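Local structure of lipolytic enzyme, G-D-S-L family (7BR2) at residues 270-274 with 345-350; 301-307 with 332-338; 313-319 with 443-449. The protein hydrolyses esters as a serine esterase of the SGNH/GDSL family and metabolizes the drug diltiazem in a gut bacterium. One frame throughout, in Å; residues are numbered along the deposited sequence.

Interaction 1 (270-274 with 345-350)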
loop_
_atom_site.group_PDB
_atom_site.type_symbol
_atom_site.label_atom_id
_atom_site.label_comp_id
_atom_site.label_asym_id
_atom_site.label_seq_id
_atom_site.Cartn_x
_atom_site.Cartn_y
_atom_site.Cartn_z
ATOM N N LEU A 270 7.338 12.010 10.424
ATOM C CA LEU A 270 5.999 12.100 10.981
ATOM C C LEU A 270 5.473 10.705 11.297
ATOM O O LEU A 270 6.006 9.709 10.796
ATOM C CB LEU A 270 5.056 12.806 9.991
ATOM C CG LEU A 270 5.354 14.267 9.638
ATOM C CD1 LEU A 270 4.380 14.780 8.566
ATOM C CD2 LEU A 270 5.317 15.151 10.879
ATOM N N PRO A 271 4.466 10.580 12.169
ATOM C CA PRO A 271 3.834 9.267 12.367
ATOM C C PRO A 271 3.093 8.818 11.117
ATOM O O PRO A 271 2.703 9.619 10.263
ATOM C CB PRO A 271 2.863 9.500 13.528
ATOM C CG PRO A 271 2.547 10.961 13.467
ATOM C CD PRO A 271 3.816 11.627 12.981
ATOM N N TYR A 272 2.897 7.509 11.019
ATOM C CA TYR A 272 2.129 6.963 9.911
ATOM C C TYR A 272 0.650 7.166 10.182
ATOM O O TYR A 272 0.156 6.728 11.228
ATOM C CB TYR A 272 2.409 5.490 9.705
ATOM C CG TYR A 272 1.802 4.993 8.421
ATOM C CD1 TYR A 272 2.479 5.137 7.210
ATOM C CD2 TYR A 272 0.529 4.420 8.404
ATOM C CE1 TYR A 272 1.921 4.697 6.024
ATOM C CE2 TYR A 272 -0.037 3.979 7.221
ATOM C CZ TYR A 272 0.661 4.126 6.033
ATOM O OH TYR A 272 0.103 3.681 4.854
ATOM N N PRO A 273 -0.074 7.858 9.307
ATOM C CA PRO A 273 -1.499 8.100 9.538
ATOM C C PRO A 273 -2.363 6.991 8.967
ATOM O O PRO A 273 -2.113 6.460 7.881
ATOM C CB PRO A 273 -1.731 9.439 8.828
ATOM C CG PRO A 273 -0.759 9.422 7.723
ATOM C CD PRO A 273 0.442 8.619 8.162
ATOM N N LEU A 274 -3.405 6.645 9.728
ATOM C CA LEU A 274 -4.296 5.541 9.398
ATOM C C LEU A 274 -5.701 6.078 9.181
ATOM O O LEU A 274 -6.257 6.763 10.048
ATOM C CB LEU A 274 -4.290 4.486 10.507
ATOM C CG LEU A 274 -2.946 3.776 10.654
ATOM C CD1 LEU A 274 -2.842 2.992 11.957
ATOM C CD2 LEU A 274 -2.659 2.879 9.451
ATOM N N GLN A 345 1.579 16.608 15.045
ATOM C CA GLN A 345 2.245 15.875 13.979
ATOM C C GLN A 345 1.345 14.788 13.399
ATOM O O GLN A 345 1.463 14.457 12.214
ATOM C CB GLN A 345 3.573 15.266 14.458
ATOM C CG GLN A 345 3.473 14.211 15.566
ATOM C CD GLN A 345 3.753 14.749 16.976
ATOM O OE1 GLN A 345 3.326 15.848 17.342
ATOM N NE2 GLN A 345 4.430 13.937 17.788
ATOM N N TYR A 346 0.444 14.218 14.205
ATOM C CA TYR A 346 -0.498 13.251 13.652
ATOM C C TYR A 346 -1.555 13.949 12.806
ATOM O O TYR A 346 -1.968 13.420 11.775
ATOM C CB TYR A 346 -1.161 12.416 14.751
ATOM C CG TYR A 346 -1.757 11.134 14.202
ATOM C CD1 TYR A 346 -0.969 10.002 14.021
ATOM C CD2 TYR A 346 -3.090 11.077 13.792
ATOM C CE1 TYR A 346 -1.496 8.841 13.497
ATOM C CE2 TYR A 346 -3.626 9.918 13.255
ATOM C CZ TYR A 346 -2.824 8.805 13.115
ATOM O OH TYR A 346 -3.335 7.633 12.608
ATOM N N GLN A 347 -1.985 15.140 13.215
ATOM C CA GLN A 347 -2.883 15.925 12.381
ATOM C C GLN A 347 -2.222 16.294 11.048
ATOM O O GLN A 347 -2.851 16.204 9.984
ATOM C CB GLN A 347 -3.309 17.175 13.146
ATOM C CG GLN A 347 -4.236 16.916 14.334
ATOM C CD GLN A 347 -5.600 16.389 13.907
ATOM O OE1 GLN A 347 -5.993 15.268 14.253
ATOM N NE2 GLN A 347 -6.328 17.198 13.155
ATOM N N GLN A 348 -0.940 16.673 11.091
ATOM C CA GLN A 348 -0.172 16.940 9.877
ATOM C C GLN A 348 -0.092 15.694 8.999
ATOM O O GLN A 348 -0.298 15.749 7.770
ATOM C CB GLN A 348 1.225 17.417 10.290
ATOM C CG GLN A 348 2.228 17.724 9.183
ATOM C CD GLN A 348 3.562 18.171 9.750
ATOM O OE1 GLN A 348 3.723 18.248 10.968
ATOM N NE2 GLN A 348 4.530 18.447 8.879
ATOM N N ALA A 349 0.197 14.548 9.618
ATOM C CA ALA A 349 0.263 13.310 8.858
ATOM C C ALA A 349 -1.086 12.995 8.217
ATOM O O ALA A 349 -1.142 12.531 7.074
ATOM C CB ALA A 349 0.740 12.173 9.762
ATOM N N LEU A 350 -2.183 13.262 8.935
ATOM C CA LEU A 350 -3.518 13.018 8.394
ATOM C C LEU A 350 -3.802 13.915 7.191
ATOM O O LEU A 350 -4.434 13.481 6.216
ATOM C CB LEU A 350 -4.572 13.239 9.483
ATOM C CG LEU A 350 -4.795 12.189 10.583
ATOM C CD1 LEU A 350 -5.816 12.734 11.576
ATOM C CD2 LEU A 350 -5.272 10.832 10.038
HETATM O O HOH W 1 -5.890 7.302 12.591
#
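Leu270, Tyr346 and Pro271 carry this contact, in which a loop without regular structure is laid against the first turns of a long helix. Both methyl branches of Leu270 lie over one face of the Gln348 amide, CD1 3.7 Å from NE2 of Gln348 and CD2 3.5 Å from OE1 of the same amide. The two side chains cross at about a right angle. The polar atoms of the amide are taken by other partners, OE1 by Arg443 and NE2 by the carbonyls of Ile437 and Lys439. With its CG anti to the backbone N (chi1 178°) and the chain extended beyond it, Gln348 runs straight out to that position. Pro271 sits next along, its CG 3.7 Å from CD1 of Tyr346, while its CD meets the aliphatic CG of Gln345. The loop follows strand 260-267 of the antiparallel sheet and leads to helix 296-300, and here it lies along helix 344-377 close to that helix's N-terminal end. Two of its prolines, Pro271 and Pro273, bring carbon surface to the helix; CG of Pro273 rests 3.7 Å from CB of Ala349, whose small side chain also lets the carbonyl O of Pro271 approach to 3.3 Å from that same CB. Tyr346 reaches along the loop, its CG anti to the backbone N (chi1 -161°), and its ring runs past Pro271 and Pro273 at a slant. At the far end the OH accepts a hydrogen bond from the backbone N of Leu274, 3.0 Å away with an angle of 154° at the hydrogen. A water joins that same OH to the carbonyl O of Leu274, standing 2.6 Å from Tyr346 OH and donating to the carbonyl.

Interaction 2 (301-307 with 332-338)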
loop_
_atom_site.group_PDB
_atom_site.type_symbol
_atom_site.label_atom_id
_atom_site.label_comp_id
_atom_site.label_asym_id
_atom_site.label_seq_id
_atom_site.Cartn_x
_atom_site.Cartn_y
_atom_site.Cartn_z
ATOM N N ASN A 301 4.959 1.849 13.488
ATOM C CA ASN A 301 4.344 3.114 13.852
ATOM C C ASN A 301 4.538 3.398 15.329
ATOM O O ASN A 301 3.588 3.660 16.063
ATOM C CB ASN A 301 2.868 3.153 13.479
ATOM C CG ASN A 301 2.401 4.556 13.169
ATOM O OD1 ASN A 301 3.217 5.465 13.012
ATOM N ND2 ASN A 301 1.093 4.751 13.118
ATOM N N THR A 302 5.796 3.373 15.782
ATOM C CA THR A 302 6.147 3.673 17.171
ATOM C C THR A 302 6.922 4.991 17.246
ATOM O O THR A 302 8.089 5.064 16.837
ATOM C CB THR A 302 6.952 2.526 17.778
ATOM O OG1 THR A 302 6.110 1.373 17.887
ATOM C CG2 THR A 302 7.454 2.902 19.159
ATOM N N GLU A 303 6.272 6.016 17.790
ATOM C CA GLU A 303 6.875 7.311 18.093
ATOM C C GLU A 303 6.910 7.412 19.617
ATOM O O GLU A 303 6.011 7.977 20.254
ATOM C CB GLU A 303 6.065 8.462 17.446
ATOM C CG GLU A 303 6.690 9.836 17.605
ATOM C CD GLU A 303 5.799 10.974 17.105
ATOM O OE1 GLU A 303 4.615 10.736 16.762
ATOM O OE2 GLU A 303 6.297 12.120 17.050
ATOM N N LEU A 304 7.964 6.857 20.211
ATOM C CA LEU A 304 7.957 6.555 21.640
ATOM C C LEU A 304 8.407 7.755 22.463
ATOM O O LEU A 304 9.481 8.318 22.225
ATOM C CB LEU A 304 8.841 5.346 21.938
ATOM C CG LEU A 304 8.557 4.728 23.313
ATOM C CD1 LEU A 304 7.188 4.035 23.372
ATOM C CD2 LEU A 304 9.666 3.764 23.716
ATOM N N LEU A 305 7.585 8.145 23.432
ATOM C CA LEU A 305 7.961 9.162 24.407
ATOM C C LEU A 305 8.127 8.510 25.778
ATOM O O LEU A 305 7.160 7.988 26.352
ATOM C CB LEU A 305 6.935 10.292 24.459
ATOM C CG LEU A 305 7.109 11.241 25.648
ATOM C CD1 LEU A 305 8.439 11.984 25.580
ATOM C CD2 LEU A 305 5.943 12.234 25.710
ATOM N N LYS A 306 9.353 8.546 26.297
ATOM C CA LYS A 306 9.688 7.993 27.602
ATOM C C LYS A 306 10.238 9.115 28.467
ATOM O O LYS A 306 11.256 9.726 28.124
ATOM C CB LYS A 306 10.713 6.856 27.482
ATOM C CG LYS A 306 10.804 5.993 28.731
ATOM C CD LYS A 306 11.906 4.964 28.650
ATOM C CE LYS A 306 11.510 3.808 27.751
ATOM N NZ LYS A 306 12.720 3.109 27.249
ATOM N N VAL A 307 9.597 9.348 29.608
ATOM C CA VAL A 307 10.021 10.364 30.560
ATOM C C VAL A 307 10.188 9.634 31.884
ATOM O O VAL A 307 9.204 9.330 32.566
ATOM C CB VAL A 307 9.014 11.508 30.691
ATOM C CG1 VAL A 307 9.564 12.605 31.596
ATOM C CG2 VAL A 307 8.631 12.035 29.320
ATOM N N ALA A 332 7.294 6.494 32.238
ATOM C CA ALA A 332 8.613 5.883 32.370
ATOM C C ALA A 332 8.695 4.587 31.577
ATOM O O ALA A 332 9.786 4.164 31.181
ATOM C CB ALA A 332 8.940 5.637 33.849
ATOM N N LYS A 333 7.552 3.949 31.337
ATOM C CA LYS A 333 7.532 2.779 30.473
ATOM C C LYS A 333 7.735 3.190 29.019
ATOM O O LYS A 333 8.436 2.511 28.262
ATOM C CB LYS A 333 6.172 2.101 30.623
ATOM C CG LYS A 333 6.095 0.625 30.408
ATOM C CD LYS A 333 5.295 0.056 31.581
ATOM C CE LYS A 333 5.844 -1.268 32.075
ATOM N NZ LYS A 333 7.239 -1.494 31.590
ATOM N N GLY A 334 7.162 4.334 28.636
ATOM C CA GLY A 334 7.172 4.849 27.281
ATOM C C GLY A 334 5.770 4.796 26.695
ATOM O O GLY A 334 5.126 3.745 26.743
ATOM N N ILE A 335 5.282 5.894 26.128
ATOM C CA ILE A 335 3.985 5.903 25.459
ATOM C C ILE A 335 4.202 6.162 23.970
ATOM O O ILE A 335 5.177 6.807 23.561
ATOM C CB ILE A 335 3.016 6.933 26.066
ATOM C CG1 ILE A 335 3.624 8.328 26.026
ATOM C CG2 ILE A 335 2.645 6.544 27.491
ATOM C CD1 ILE A 335 2.634 9.397 26.373
ATOM N N ASN A 336 3.316 5.601 23.149
ATOM C CA ASN A 336 3.418 5.732 21.698
ATOM C C ASN A 336 2.646 6.968 21.241
ATOM O O ASN A 336 1.408 6.982 21.248
ATOM C CB ASN A 336 2.899 4.475 21.003
ATOM C CG ASN A 336 3.153 4.498 19.517
ATOM O OD1 ASN A 336 3.823 5.406 19.007
ATOM N ND2 ASN A 336 2.661 3.479 18.815
ATOM N N LEU A 337 3.372 8.020 20.860
ATOM C CA LEU A 337 2.696 9.207 20.345
ATOM C C LEU A 337 2.004 8.934 19.007
ATOM O O LEU A 337 1.015 9.595 18.682
ATOM C CB LEU A 337 3.680 10.365 20.206
ATOM C CG LEU A 337 4.308 10.868 21.502
ATOM C CD1 LEU A 337 5.199 12.060 21.204
ATOM C CD2 LEU A 337 3.218 11.215 22.505
ATOM N N ALA A 338 2.482 7.954 18.233
ATOM C CA ALA A 338 1.853 7.625 16.956
ATOM C C ALA A 338 0.457 7.012 17.089
ATOM O O ALA A 338 -0.237 6.888 16.072
ATOM C CB ALA A 338 2.744 6.676 16.165
HETATM O O HOH W 2 1.817 11.149 16.722
#
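Asn336 reaches across to the backbone of 301-303, at the end of a short antiparallel pairing that adds strand 335-336 to the edge of a mixed sheet beside strand 303-308. Its CG stands anti to the backbone N (chi1 -173°), which carries the amide over to the neighbouring chain segment. There ND2 donates to the carbonyl O of Asn301 at 2.9 Å, with the acceptor nearly in the amide plane. OD1 accepts twice: from the N of Glu303 at 2.8 Å and, from the opposite face of the amide, from the N of Ala338 at 3.0 Å. The second bond makes an Asx turn as the chain passes from strand into a 3-10 segment.

Leu305 and Ile335 form a hydrogen-bonded pair, with both backbone bonds made. On their face of the sheet CB of Leu305 packs 4.0 Å from CG of Leu337. Leu304 points to the other face and bends CD1 over the Ile335 carbonyl. Gly334, with positive phi (111°) just after helix 328-333, takes a backbone shape that would jam a side chain against the preceding carbonyl. Lys306 lays its aliphatic chain across that helix end: CG of Lys306 lies 3.2 Å from the O of Ala332, and the turn at chi3 (-76°) then brings CE to 3.4 Å from the O of Lys333.

Interaction 3 (313-319 with 443-449)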
loop_
_atom_site.group_PDB
_atom_site.type_symbol
_atom_site.label_atom_id
_atom_site.label_comp_id
_atom_site.label_asym_id
_atom_site.label_seq_id
_atom_site.Cartn_x
_atom_site.Cartn_y
_atom_site.Cartn_z
ATOM N N GLN A 313 0.400 11.761 38.443
ATOM C CA GLN A 313 -0.317 11.814 37.175
ATOM C C GLN A 313 -0.083 13.131 36.452
ATOM O O GLN A 313 -0.111 14.211 37.061
ATOM C CB GLN A 313 -1.810 11.543 37.336
ATOM C CG GLN A 313 -2.036 10.053 37.432
ATOM C CD GLN A 313 -3.481 9.685 37.528
ATOM O OE1 GLN A 313 -4.183 9.605 36.522
ATOM N NE2 GLN A 313 -3.946 9.448 38.755
ATOM N N TYR A 314 0.167 13.019 35.153
ATOM C CA TYR A 314 0.480 14.156 34.322
ATOM C C TYR A 314 -0.453 14.182 33.121
ATOM O O TYR A 314 -0.990 13.155 32.678
ATOM C CB TYR A 314 1.961 14.120 33.858
ATOM C CG TYR A 314 2.994 14.293 34.976
ATOM C CD1 TYR A 314 3.289 13.252 35.844
ATOM C CD2 TYR A 314 3.674 15.498 35.157
ATOM C CE1 TYR A 314 4.225 13.401 36.864
ATOM C CE2 TYR A 314 4.616 15.653 36.181
ATOM C CZ TYR A 314 4.879 14.598 37.030
ATOM O OH TYR A 314 5.803 14.732 38.044
ATOM N N LYS A 315 -0.652 15.392 32.620
ATOM C CA LYS A 315 -1.386 15.662 31.402
ATOM C C LYS A 315 -0.377 16.019 30.327
ATOM O O LYS A 315 0.487 16.883 30.540
ATOM C CB LYS A 315 -2.392 16.785 31.588
ATOM C CG LYS A 315 -3.310 16.924 30.405
ATOM C CD LYS A 315 -4.342 18.002 30.630
ATOM C CE LYS A 315 -4.037 18.888 31.818
ATOM N NZ LYS A 315 -5.303 19.465 32.365
ATOM N N LEU A 316 -0.447 15.293 29.214
ATOM C CA LEU A 316 0.427 15.518 28.076
ATOM C C LEU A 316 -0.220 16.536 27.153
ATOM O O LEU A 316 -1.360 16.345 26.720
ATOM C CB LEU A 316 0.685 14.220 27.319
ATOM C CG LEU A 316 1.363 14.433 25.963
ATOM C CD1 LEU A 316 2.733 15.087 26.117
ATOM C CD2 LEU A 316 1.459 13.128 25.208
ATOM N N LEU A 317 0.504 17.615 26.871
ATOM C CA LEU A 317 0.119 18.593 25.870
ATOM C C LEU A 317 1.244 18.733 24.854
ATOM O O LEU A 317 2.422 18.673 25.208
ATOM C CB LEU A 317 -0.180 19.958 26.497
ATOM C CG LEU A 317 -1.307 20.079 27.525
ATOM C CD1 LEU A 317 -0.745 19.962 28.914
ATOM C CD2 LEU A 317 -2.025 21.400 27.361
ATOM N N ILE A 318 0.886 18.876 23.585
ATOM C CA ILE A 318 1.865 19.142 22.542
ATOM C C ILE A 318 1.383 20.373 21.801
ATOM O O ILE A 318 0.241 20.400 21.320
ATOM C CB ILE A 318 2.040 17.953 21.588
ATOM C CG1 ILE A 318 2.439 16.703 22.383
ATOM C CG2 ILE A 318 3.104 18.281 20.525
ATOM C CD1 ILE A 318 2.869 15.520 21.540
ATOM N N ASP A 319 2.232 21.399 21.734
ATOM C CA ASP A 319 1.846 22.688 21.161
ATOM C C ASP A 319 0.538 23.197 21.769
ATOM O O ASP A 319 -0.328 23.736 21.077
ATOM C CB ASP A 319 1.757 22.614 19.634
ATOM C CG ASP A 319 3.106 22.799 18.970
ATOM O OD1 ASP A 319 4.099 22.993 19.701
ATOM O OD2 ASP A 319 3.165 22.761 17.721
ATOM N N ARG A 443 8.032 20.890 17.863
ATOM C CA ARG A 443 6.821 20.767 18.667
ATOM C C ARG A 443 7.150 20.939 20.147
ATOM O O ARG A 443 8.097 20.331 20.659
ATOM C CB ARG A 443 6.150 19.413 18.436
ATOM C CG ARG A 443 5.806 19.127 16.991
ATOM C CD ARG A 443 4.733 20.080 16.475
ATOM N NE ARG A 443 4.326 19.738 15.117
ATOM C CZ ARG A 443 3.370 20.368 14.438
ATOM N NH1 ARG A 443 2.711 21.379 14.996
ATOM N NH2 ARG A 443 3.073 19.981 13.203
ATOM N N LYS A 444 6.329 21.721 20.834
ATOM C CA LYS A 444 6.507 22.018 22.249
ATOM C C LYS A 444 5.753 20.988 23.083
ATOM O O LYS A 444 4.520 21.005 23.132
ATOM C CB LYS A 444 6.006 23.429 22.521
ATOM C CG LYS A 444 5.870 23.794 23.968
ATOM C CD LYS A 444 7.161 24.140 24.649
ATOM C CE LYS A 444 6.889 24.319 26.150
ATOM N NZ LYS A 444 5.659 25.164 26.450
ATOM N N ILE A 445 6.488 20.100 23.750
ATOM C CA ILE A 445 5.899 19.034 24.554
ATOM C C ILE A 445 5.908 19.455 26.018
ATOM O O ILE A 445 6.932 19.918 26.532
ATOM C CB ILE A 445 6.649 17.710 24.344
ATOM C CG1 ILE A 445 6.556 17.305 22.864
ATOM C CG2 ILE A 445 6.098 16.645 25.271
ATOM C CD1 ILE A 445 7.126 15.936 22.531
ATOM N N VAL A 446 4.772 19.276 26.693
ATOM C CA VAL A 446 4.582 19.686 28.078
ATOM C C VAL A 446 3.947 18.533 28.836
ATOM O O VAL A 446 2.971 17.934 28.365
ATOM C CB VAL A 446 3.682 20.934 28.183
ATOM C CG1 VAL A 446 3.234 21.151 29.617
ATOM C CG2 VAL A 446 4.370 22.161 27.614
ATOM N N LEU A 447 4.498 18.221 30.007
ATOM C CA LEU A 447 3.885 17.306 30.956
ATOM C C LEU A 447 3.558 18.133 32.186
ATOM O O LEU A 447 4.463 18.551 32.925
ATOM C CB LEU A 447 4.798 16.127 31.285
ATOM C CG LEU A 447 4.939 15.160 30.103
ATOM C CD1 LEU A 447 6.212 14.357 30.202
ATOM C CD2 LEU A 447 3.735 14.255 29.948
ATOM N N ARG A 448 2.269 18.375 32.380
ATOM C CA ARG A 448 1.763 19.226 33.443
ATOM C C ARG A 448 1.241 18.303 34.537
ATOM O O ARG A 448 0.398 17.446 34.263
ATOM C CB ARG A 448 0.637 20.110 32.906
ATOM C CG ARG A 448 -0.102 20.920 33.949
ATOM C CD ARG A 448 -1.288 21.677 33.339
ATOM N NE ARG A 448 -0.958 22.544 32.208
ATOM C CZ ARG A 448 -1.864 23.058 31.377
ATOM N NH1 ARG A 448 -3.150 22.769 31.538
ATOM N NH2 ARG A 448 -1.489 23.844 30.375
ATOM N N LYS A 449 1.735 18.437 35.760
ATOM C CA LYS A 449 1.226 17.475 36.720
ATOM C C LYS A 449 -0.112 17.965 37.258
ATOM O O LYS A 449 -0.358 19.170 37.374
ATOM C CB LYS A 449 2.233 17.193 37.833
ATOM C CG LYS A 449 1.639 16.688 39.125
ATOM C CD LYS A 449 2.687 15.843 39.839
ATOM C CE LYS A 449 2.625 15.953 41.339
ATOM N NZ LYS A 449 3.119 14.691 41.950
#
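Asp319 N gives its hydrogen to the carbonyl O of Lys444 at 2.7 Å. The return bond runs from Lys444 N to OD1 of Asp319 at 2.8 Å, met from above the carboxylate plane, while OD2 takes NH1 of Arg443 at 3.1 Å in a salt bridge. That bond runs nearly along the C-O axis of OD2 and lies in the guanidinium plane, although the two planes are 57° apart. NH2 of Arg443 goes on to Gln348. Replacing this aspartate by alanine removes the carboxylate, which would probably leave Lys444 N without its acceptor and Arg443 NH1 without its mate. Strands 313-318 and 443-449 are antiparallel neighbours within a five-stranded sheet, the latter C-terminal. Between them, Lys315 with Arg448 and Leu317 with Val446 are the hydrogen-bonded pairs, the straightest bond being Leu317 N to Val446 O (177°). On their face CD1 of Leu317 lies over the centre of the Arg448 guanidinium, 4.0 Å above its plane. Leu316, Ile318, Ile445 and Leu447 point to the other face, where CD1 of Leu316 meets CG2 of Ile445 at 3.8 Å. Tyr314 receives Lys449 over one ring face in a CH-pi contact, with CB 3.7 Å from the centroid.

Overall arrangement
Interaction 1 is the most buried, and its centre lies about 16 Å from the centre of the chain; the centres of interactions 2 and 3, both partly buried, lie about 25 and 34 Å from it. Each uses different elements, yet strand 303-308 of interaction 2 leads to strand 313-318 of interaction 3, and strand 335-336 to helix 344-377 of interaction 1. Interaction 1 joins loop to helix largely through carbon, whereas the others pair strands: over a short length in interaction 2, where an asparagine side chain extends the pairing, and longer in interaction 3, where charged side chains join in. Polar bonds tie interaction 1 to both; interactions 2 and 3 meet through carbon, Leu337 and Ile335 packing on Leu316.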